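S-adenosylmethionine:tRNA ribosyltransferase-isomerase (Thermus thermophilus, PDB 1WDI) probably transfers the ribose moiety of S-adenosylmethionine to preQ1-modified tRNA and isomerises it, giving epoxyqueuosine. Local coordinates at residues V45-L48 against P49-L52; V243-A246 against K247-R251; E319-L322 against E323-L327. All blocks are in the same frame, centred on the assembly; numbering follows the deposited sequence.

Contact 1 (V45-L48 against P49-L52)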
# COMPACT_ATOMS: atom_id res chain seq x y z
N VAL A 45 3.52 6.24 -17.92
CA VAL A 45 3.32 4.92 -17.35
C VAL A 45 2.99 3.90 -18.43
O VAL A 45 3.42 2.74 -18.35
CB VAL A 45 2.19 4.94 -16.29
CG1 VAL A 45 1.88 3.52 -15.83
CG2 VAL A 45 2.61 5.81 -15.11
N ARG A 46 2.24 4.32 -19.45
CA ARG A 46 1.88 3.39 -20.51
C ARG A 46 3.11 2.84 -21.25
O ARG A 46 3.01 1.84 -21.96
CB ARG A 46 0.93 4.05 -21.52
CG ARG A 46 1.59 5.05 -22.46
CD ARG A 46 0.59 5.56 -23.49
NE ARG A 46 -0.16 4.47 -24.12
CZ ARG A 46 0.34 3.60 -24.99
NH1 ARG A 46 1.61 3.66 -25.35
NH2 ARG A 46 -0.45 2.65 -25.49
N ASP A 47 4.26 3.48 -21.07
CA ASP A 47 5.48 3.02 -21.73
C ASP A 47 6.25 1.96 -20.96
O ASP A 47 7.28 1.47 -21.42
CB ASP A 47 6.42 4.20 -22.00
CG ASP A 47 5.85 5.16 -23.01
OD1 ASP A 47 5.40 4.68 -24.06
OD2 ASP A 47 5.86 6.38 -22.75
N LEU A 48 5.74 1.60 -19.79
CA LEU A 48 6.37 0.59 -18.95
C LEU A 48 6.82 -0.68 -19.69
O LEU A 48 7.93 -1.18 -19.45
CB LEU A 48 5.44 0.23 -17.79
CG LEU A 48 5.95 -0.78 -16.75
CD1 LEU A 48 7.21 -0.24 -16.06
CD2 LEU A 48 4.85 -1.04 -15.72
N PRO A 49 5.99 -1.21 -20.61
CA PRO A 49 6.37 -2.43 -21.34
C PRO A 49 7.73 -2.34 -22.03
O PRO A 49 8.44 -3.34 -22.17
CB PRO A 49 5.22 -2.60 -22.34
CG PRO A 49 4.05 -2.02 -21.60
CD PRO A 49 4.66 -0.76 -21.02
N GLU A 50 8.09 -1.13 -22.46
CA GLU A 50 9.37 -0.89 -23.11
C GLU A 50 10.55 -1.19 -22.21
O GLU A 50 11.62 -1.58 -22.68
CB GLU A 50 9.49 0.58 -23.52
CG GLU A 50 8.83 0.96 -24.81
CD GLU A 50 8.94 2.45 -25.06
OE1 GLU A 50 10.01 3.02 -24.75
OE2 GLU A 50 7.97 3.05 -25.58
N PHE A 51 10.36 -1.01 -20.91
CA PHE A 51 11.44 -1.22 -19.96
C PHE A 51 11.43 -2.56 -19.25
O PHE A 51 12.33 -2.86 -18.48
CB PHE A 51 11.47 -0.07 -18.96
CG PHE A 51 11.65 1.26 -19.61
CD1 PHE A 51 10.55 1.99 -20.07
CD2 PHE A 51 12.93 1.76 -19.85
CE1 PHE A 51 10.73 3.18 -20.76
CE2 PHE A 51 13.11 2.96 -20.54
CZ PHE A 51 12.01 3.67 -21.00
N LEU A 52 10.41 -3.36 -19.52
CA LEU A 52 10.35 -4.67 -18.90
C LEU A 52 10.64 -5.70 -19.98
O LEU A 52 10.86 -5.34 -21.14
CB LEU A 52 8.96 -4.91 -18.31
CG LEU A 52 8.52 -3.93 -17.23
CD1 LEU A 52 7.22 -4.42 -16.61
CD2 LEU A 52 9.60 -3.80 -16.16

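Contact 2 (V243-A246 against K247-R251)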
# COMPACT_ATOMS: atom_id res chain seq x y z
N VAL A 243 8.21 -15.80 -6.95
CA VAL A 243 9.31 -14.89 -6.66
C VAL A 243 10.61 -15.65 -6.46
O VAL A 243 11.66 -15.27 -6.99
CB VAL A 243 9.02 -14.03 -5.41
CG1 VAL A 243 10.28 -13.33 -4.93
CG2 VAL A 243 7.94 -12.99 -5.74
N ASN A 244 10.55 -16.74 -5.70
CA ASN A 244 11.75 -17.53 -5.45
C ASN A 244 12.26 -18.23 -6.70
O ASN A 244 13.47 -18.31 -6.92
CB ASN A 244 11.49 -18.53 -4.32
CG ASN A 244 11.15 -17.84 -3.02
OD1 ASN A 244 11.69 -16.78 -2.71
ND2 ASN A 244 10.26 -18.44 -2.24
N ARG A 245 11.35 -18.74 -7.52
CA ARG A 245 11.77 -19.40 -8.75
C ARG A 245 12.41 -18.36 -9.69
O ARG A 245 13.41 -18.63 -10.34
CB ARG A 245 10.57 -20.09 -9.42
CG ARG A 245 10.89 -20.85 -10.71
CD ARG A 245 9.84 -21.93 -10.99
NE ARG A 245 8.49 -21.42 -10.79
CZ ARG A 245 7.83 -20.66 -11.66
NH1 ARG A 245 8.38 -20.35 -12.82
NH2 ARG A 245 6.62 -20.20 -11.36
N ALA A 246 11.83 -17.17 -9.74
CA ALA A 246 12.38 -16.11 -10.60
C ALA A 246 13.81 -15.77 -10.17
O ALA A 246 14.70 -15.64 -11.01
CB ALA A 246 11.50 -14.87 -10.52
N LYS A 247 14.02 -15.62 -8.86
CA LYS A 247 15.34 -15.30 -8.34
C LYS A 247 16.31 -16.43 -8.68
O LYS A 247 17.43 -16.17 -9.12
CB LYS A 247 15.28 -15.10 -6.82
CG LYS A 247 16.65 -14.95 -6.14
CD LYS A 247 17.45 -13.80 -6.72
CE LYS A 247 18.77 -13.60 -5.98
NZ LYS A 247 19.55 -12.46 -6.55
N ALA A 248 15.88 -17.67 -8.49
CA ALA A 248 16.73 -18.82 -8.79
C ALA A 248 17.11 -18.83 -10.27
O ALA A 248 18.21 -19.25 -10.63
CB ALA A 248 16.00 -20.11 -8.43
N GLU A 249 16.21 -18.35 -11.12
CA GLU A 249 16.46 -18.33 -12.56
C GLU A 249 17.04 -17.01 -13.06
O GLU A 249 17.16 -16.80 -14.26
CB GLU A 249 15.17 -18.64 -13.32
CG GLU A 249 14.50 -19.92 -12.86
CD GLU A 249 13.22 -20.22 -13.62
OE1 GLU A 249 12.51 -19.26 -14.00
OE2 GLU A 249 12.92 -21.41 -13.83
N GLY A 250 17.40 -16.12 -12.14
CA GLY A 250 17.97 -14.85 -12.54
C GLY A 250 17.00 -13.87 -13.19
O GLY A 250 17.43 -12.93 -13.86
N ARG A 251 15.70 -14.07 -13.00
CA ARG A 251 14.70 -13.17 -13.57
C ARG A 251 14.37 -12.04 -12.58
O ARG A 251 14.41 -12.24 -11.37
CB ARG A 251 13.44 -13.96 -13.96
CG ARG A 251 13.69 -14.93 -15.13
CD ARG A 251 12.40 -15.60 -15.63
NE ARG A 251 11.88 -16.64 -14.74
CZ ARG A 251 10.76 -16.53 -14.03
NH1 ARG A 251 10.02 -15.43 -14.09
NH2 ARG A 251 10.37 -17.54 -13.26
O HOH W 1 10.45 -21.73 -14.47

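Contact 3 (E319-L322 against E323-L327)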
# COMPACT_ATOMS: atom_id res chain seq x y z
N GLU A 319 22.15 10.38 -2.82
CA GLU A 319 22.53 11.48 -3.70
C GLU A 319 21.84 11.37 -5.07
O GLU A 319 21.29 12.35 -5.55
CB GLU A 319 24.05 11.53 -3.86
CG GLU A 319 24.59 12.56 -4.85
CD GLU A 319 24.02 13.97 -4.65
OE1 GLU A 319 23.69 14.33 -3.50
OE2 GLU A 319 23.91 14.71 -5.65
N ARG A 320 21.87 10.19 -5.69
CA ARG A 320 21.23 10.02 -6.99
C ARG A 320 19.72 10.23 -6.89
O ARG A 320 19.08 10.73 -7.82
CB ARG A 320 21.53 8.64 -7.60
CG ARG A 320 20.86 8.43 -8.95
CD ARG A 320 21.54 7.36 -9.80
NE ARG A 320 22.89 7.76 -10.19
CZ ARG A 320 23.70 7.03 -10.95
NH1 ARG A 320 23.29 5.85 -11.41
NH2 ARG A 320 24.92 7.47 -11.23
N THR A 321 19.14 9.84 -5.76
CA THR A 321 17.70 10.01 -5.56
C THR A 321 17.35 11.50 -5.48
O THR A 321 16.40 11.94 -6.13
CB THR A 321 17.23 9.31 -4.26
OG1 THR A 321 17.38 7.89 -4.41
CG2 THR A 321 15.76 9.63 -3.98
N LEU A 322 18.10 12.26 -4.70
CA LEU A 322 17.83 13.70 -4.58
C LEU A 322 18.02 14.39 -5.94
O LEU A 322 17.28 15.30 -6.30
CB LEU A 322 18.75 14.33 -3.53
CG LEU A 322 18.60 13.75 -2.12
CD1 LEU A 322 19.54 14.48 -1.16
CD2 LEU A 322 17.16 13.89 -1.66
N GLU A 323 19.03 13.95 -6.70
CA GLU A 323 19.28 14.52 -8.02
C GLU A 323 18.07 14.28 -8.93
O GLU A 323 17.58 15.21 -9.58
CB GLU A 323 20.53 13.88 -8.63
CG GLU A 323 21.85 14.37 -8.04
CD GLU A 323 23.01 13.45 -8.37
OE1 GLU A 323 22.86 12.58 -9.25
OE2 GLU A 323 24.08 13.60 -7.74
N ALA A 324 17.59 13.05 -8.96
CA ALA A 324 16.44 12.69 -9.79
C ALA A 324 15.19 13.46 -9.37
O ALA A 324 14.39 13.86 -10.21
CB ALA A 324 16.18 11.19 -9.71
N TYR A 325 15.03 13.67 -8.06
CA TYR A 325 13.88 14.40 -7.56
C TYR A 325 13.95 15.87 -7.95
O TYR A 325 12.93 16.48 -8.27
CB TYR A 325 13.76 14.26 -6.04
CG TYR A 325 12.85 13.13 -5.61
CD1 TYR A 325 13.19 11.80 -5.84
CD2 TYR A 325 11.64 13.40 -4.98
CE1 TYR A 325 12.34 10.76 -5.46
CE2 TYR A 325 10.78 12.38 -4.60
CZ TYR A 325 11.13 11.06 -4.84
OH TYR A 325 10.27 10.05 -4.45
N ARG A 326 15.15 16.44 -7.92
CA ARG A 326 15.31 17.84 -8.30
C ARG A 326 14.98 17.96 -9.79
O ARG A 326 14.34 18.91 -10.21
CB ARG A 326 16.74 18.30 -8.03
CG ARG A 326 16.83 19.53 -7.14
CD ARG A 326 17.85 19.33 -6.03
NE ARG A 326 19.18 19.02 -6.55
CZ ARG A 326 20.07 18.28 -5.91
NH1 ARG A 326 19.76 17.77 -4.72
NH2 ARG A 326 21.25 18.02 -6.46
N LEU A 327 15.41 16.97 -10.57
CA LEU A 327 15.14 16.96 -12.00
C LEU A 327 13.63 16.86 -12.22
O LEU A 327 13.07 17.57 -13.06
CB LEU A 327 15.83 15.77 -12.68
CG LEU A 327 15.58 15.65 -14.20
CD1 LEU A 327 16.21 16.85 -14.90
CD2 LEU A 327 16.18 14.35 -14.75
O HOH W 2 23.31 17.14 -4.36
O HOH W 3 24.08 10.26 -9.69

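Contact 1 (V45-L48 against P49-L52)
R46 O touches P49 CD at 3.2 Å, carbonyl against ring. The same oxygen accepts a hydrogen bond from R196. D47 O accepts a hydrogen bond from E50 N (2.9 Å), with the donor lifted 40° out of the carbonyl plane. D47 O also lies near the plane of the F51 ring, at its edge. The D47 and E50 side chains run side by side, and D47 OD1 comes to 3.4 Å from E50 OE2. Two like charges meet there; a long, weak ion pair from K43 to E50 OE1 may offset this. The other D47 oxygen, OD2, accepts from R44 N. This is a short helical turn after strand 40-44: a 3-10 segment at 45-47 runs into a brief, weakly bonded helical turn about 48-51. L48 O accepts a hydrogen bond from F51 N (2.8 Å) and a weak one from L52 N. The proline ring brings P49 CD to 3.5 Å from L48 CB across the peptide bond. With L48 CG anti to the backbone N (chi1 -177°), the branch reaches L52, and L48 CG meets L52 CD1 at 3.9 Å. L48 also touches L343 of strand 341-344, while L52 leans on L197 of helix 191-199.

Contact 2 (V243-A246 against K247-R251)
A246 O holds R251 N at 2.7 Å and takes a second, weak bond from E249 N. The R251 bond is fairly straight, with an N-H...O angle of 154°. E249 N has its better bond with R245 O, at 2.9 Å. K247 N and A248 N still make ordinary helical bonds, to V243 O and N244 O. The bond from R251 N to A246 O is one of the pair that makes a Schellman motif at the end of helix 237-248; the other joins G250 N to K247 O. G250 is the C-prime residue, with the positive phi (71°) that favours glycine. The turn brings the R251 side chain back over the last helical turn. A bend at chi3 (-74°) turns its guanidinium toward A246 and E249. The group lays one face on A246 CA, offset toward its rim, and R251 NH1 is 3.9 Å from A246 CB. R251 forms a side-on salt bridge with E249: NE and NH2 both bond to OE1, each 2.8 Å from it. The oxygen lies in the guanidinium plane, which helps fix the rotation of that group. R251 NH1 turns to E203, in a salt bridge, and to G55 O. R245 runs beside E249, its CG against the carboxylate, with the two charged planes nearly perpendicular. A water accepts from R245 NH1 and donates to E249 OE2, so the link between these two charges is indirect. R245 NH1 also sits 3.5 Å from R251 NH2; the nearby carboxylate of E249 probably eases that meeting of like charges. A246 and R251 both pack on V57 of strand 57-73.

Contact 3 (E319-L322 against E323-L327)
E323 folds back along the helix over E319 O. E323 CG lies anti to its own carbonyl carbon (chi1 -75°), and this sets E323 CG 3.3 Å from E319 O. The E323 and E319 side chains cross, but their acid groups are modelled too close together, so their exact placing is doubtful. E323 OE1 accepts from a water at 2.7 Å. That water takes the N-H of R320 NE, so acid and arginine are joined through it. R320 NH1 itself bonds to the carbonyl oxygens of Y33 and G36.

L322 O accepts R326 N at 2.9 Å and also lies over one face of the R326 guanidinium. R326 bends back at chi2 and chi3, which brings NH1 to 3.8 Å from L322 CB.

T321 runs beside Y325, pointing the same way. T321 CG2 meets Y325 CD1 at 3.8 Å, and T321 O lies at the ring edge, 3.2 Å from that same CD1. The hydroxyl of T321 bonds back to G317 O, while Y325 OH bonds to H302 N. Replacing Y325 by an alanine removes ring and hydroxyl, and is likely to open a gap beside T321 CG2 and L309 and leave H302 N without that partner. T321 and Y325 both touch L309 of helix 307-316, and A324 touches M342 of strand 341-344. The N-H groups of E323 to L327 each bond to the carbonyl four residues back, as in a regular alpha-helix; helix 318-330 is amphipathic, with T321, A324 and Y325 buried and E319 and R326 exposed.

How the contacts relate
From the N terminus the three contacts follow in series, and none nests in or crosses another. Each is local, within one continuous stretch, so none closes a long loop. Contact 1 turns the chain after strand 40-44, contact 2 ends helix 237-248 ahead of strand 253-256, and contact 3 lies inside helix 318-330. They do not touch; the centres of contacts 1 and 2 are about 21 Å apart, and those of 2 and 3 about 30 Å. The large mixed sheet joins them. Contacts 1 and 3 both pack on strand 341-344, contact 2 on strand 57-73. R252, next after contact 2, also bonds to F51 O of contact 1.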